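Long-range contact in peroxisomal fatty acid beta-oxidation multifunctional protein MFP2 (Arabidopsis thaliana, PDB 2WTB), which hydrates long-chain enoyl-CoA and dehydrogenates 3-hydroxyacyl-CoA in peroxisomal fatty acid beta-oxidation during seed germination: residues L142-P146 with V273-V278. Sequence-based numbering, arbitrary orientation.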
loop_
_atom_site.group_PDB
_atom_site.type_symbol
_atom_site.label_atom_id
_atom_site.label_comp_id
_atom_site.label_asym_id
_atom_site.label_seq_id
_atom_site.Cartn_x
_atom_site.Cartn_y
_atom_site.Cartn_z
ATOM N N LEU A 142 9.878 2.747 -2.626
ATOM C CA LEU A 142 10.171 1.667 -3.560
ATOM C C LEU A 142 11.489 0.986 -3.206
ATOM O O LEU A 142 11.935 0.072 -3.899
ATOM C CB LEU A 142 10.215 2.188 -4.998
ATOM C CG LEU A 142 8.951 2.880 -5.507
ATOM C CD1 LEU A 142 9.085 3.234 -6.981
ATOM C CD2 LEU A 142 7.735 2.001 -5.272
ATOM N N GLY A 143 12.106 1.438 -2.120
ATOM C CA GLY A 143 13.373 0.883 -1.686
ATOM C C GLY A 143 14.532 1.441 -2.483
ATOM O O GLY A 143 15.632 0.890 -2.474
ATOM N N VAL A 144 14.285 2.543 -3.180
ATOM C CA VAL A 144 15.323 3.201 -3.958
ATOM C C VAL A 144 15.606 4.581 -3.357
ATOM O O VAL A 144 14.991 4.963 -2.361
ATOM C CB VAL A 144 14.918 3.307 -5.444
ATOM C CG1 VAL A 144 13.839 4.362 -5.630
ATOM C CG2 VAL A 144 16.131 3.603 -6.316
ATOM N N ILE A 145 16.542 5.319 -3.948
ATOM C CA ILE A 145 16.885 6.651 -3.457
ATOM C C ILE A 145 16.836 7.684 -4.577
ATOM O O ILE A 145 16.895 7.330 -5.756
ATOM C CB ILE A 145 18.300 6.687 -2.852
ATOM C CG1 ILE A 145 19.341 6.863 -3.960
ATOM C CG2 ILE A 145 18.568 5.435 -2.024
ATOM C CD1 ILE A 145 20.712 7.236 -3.457
ATOM N N PRO A 146 16.722 8.970 -4.211
ATOM C CA PRO A 146 16.824 10.059 -5.190
ATOM C C PRO A 146 18.160 9.983 -5.920
ATOM O O PRO A 146 19.202 9.933 -5.269
ATOM C CB PRO A 146 16.768 11.315 -4.319
ATOM C CG PRO A 146 16.012 10.897 -3.108
ATOM C CD PRO A 146 16.406 9.469 -2.861
ATOM N N VAL A 273 25.421 4.963 -4.535
ATOM C CA VAL A 273 24.395 4.362 -3.688
ATOM C C VAL A 273 23.172 3.931 -4.495
ATOM O O VAL A 273 22.533 2.922 -4.186
ATOM C CB VAL A 273 23.951 5.333 -2.575
ATOM C CG1 VAL A 273 22.692 4.826 -1.888
ATOM C CG2 VAL A 273 25.070 5.529 -1.570
ATOM N N ALA A 274 22.856 4.699 -5.531
ATOM C CA ALA A 274 21.687 4.428 -6.358
ATOM C C ALA A 274 21.883 3.200 -7.242
ATOM O O ALA A 274 20.943 2.441 -7.480
ATOM C CB ALA A 274 21.349 5.646 -7.206
ATOM N N SER A 275 23.107 3.005 -7.723
ATOM C CA SER A 275 23.404 1.905 -8.636
ATOM C C SER A 275 23.520 0.567 -7.911
ATOM O O SER A 275 23.507 -0.491 -8.541
ATOM C CB SER A 275 24.688 2.186 -9.421
ATOM O OG SER A 275 25.831 2.070 -8.591
ATOM N N GLN A 276 23.637 0.616 -6.590
ATOM C CA GLN A 276 23.767 -0.604 -5.803
ATOM C C GLN A 276 22.508 -0.901 -4.996
ATOM O O GLN A 276 22.251 -2.049 -4.636
ATOM C CB GLN A 276 24.994 -0.531 -4.888
ATOM C CG GLN A 276 25.009 0.667 -3.954
ATOM C CD GLN A 276 26.379 0.912 -3.350
ATOM O OE1 GLN A 276 27.331 0.184 -3.631
ATOM N NE2 GLN A 276 26.484 1.942 -2.520
ATOM N N VAL A 277 21.722 0.135 -4.722
ATOM C CA VAL A 277 20.490 -0.027 -3.958
ATOM C C VAL A 277 19.443 -0.801 -4.758
ATOM O O VAL A 277 18.534 -1.404 -4.190
ATOM C CB VAL A 277 19.903 1.333 -3.532
ATOM C CG1 VAL A 277 19.229 2.016 -4.714
ATOM C CG2 VAL A 277 18.919 1.150 -2.391
ATOM N N VAL A 278 19.583 -0.782 -6.080
ATOM C CA VAL A 278 18.654 -1.476 -6.962
ATOM C C VAL A 278 18.898 -2.983 -6.923
ATOM O O VAL A 278 18.073 -3.770 -7.385
ATOM C CB VAL A 278 18.771 -0.961 -8.414
ATOM C CG1 VAL A 278 17.819 -1.710 -9.331
ATOM C CG2 VAL A 278 18.493 0.532 -8.473
#
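In the crotonase-fold hydratase/isomerase part of the enzyme, the loop leading from strand 134-136 to helix 150-158 lays Val144 and Ile145 against Val273, Ala274 and Val277 on helix 263-277. The same loop carries Glu139, the predicted proton acceptor, whose side chain Val144 touches, so the contact borders the probable hydratase site. The CB of Ile145 is directed toward the helix, and its long branch suits a place that needs reach: CG1, lying between the backbone N and the carbonyl carbon (chi1 83°), passes over Ala274, 4.0 Å from its CB. From there Ile145 CD1 extends to 3.5 Å from Val273 CG1, the two side chains crossing nearly at right angles. The small methyl of Ala274 lets the isoleucine chain come this near the helix backbone, with CD1 3.9 Å from Ala274 N. Cys251 of helix 247-260 also touches Ile145, so the side chain is held between two helices. With an alanine in place of Ile145, Val273 CG1 and the Ala274 methyl would probably lose this apolar neighbour, opening a gap between loop and helix. One turn on from Val273, to whose O its N is hydrogen-bonded, Val277 presents both branches to the loop. Its CG1 meets Val144 CG2 at 3.8 Å, again with the side chains crossed, and Val278 CG2 is a more distant neighbour of the same Val144 methyl. Gly143, with positive phi (80°), turns the chain into this run, and its carbonyl O lies 3.3 Å from Val277 CG2.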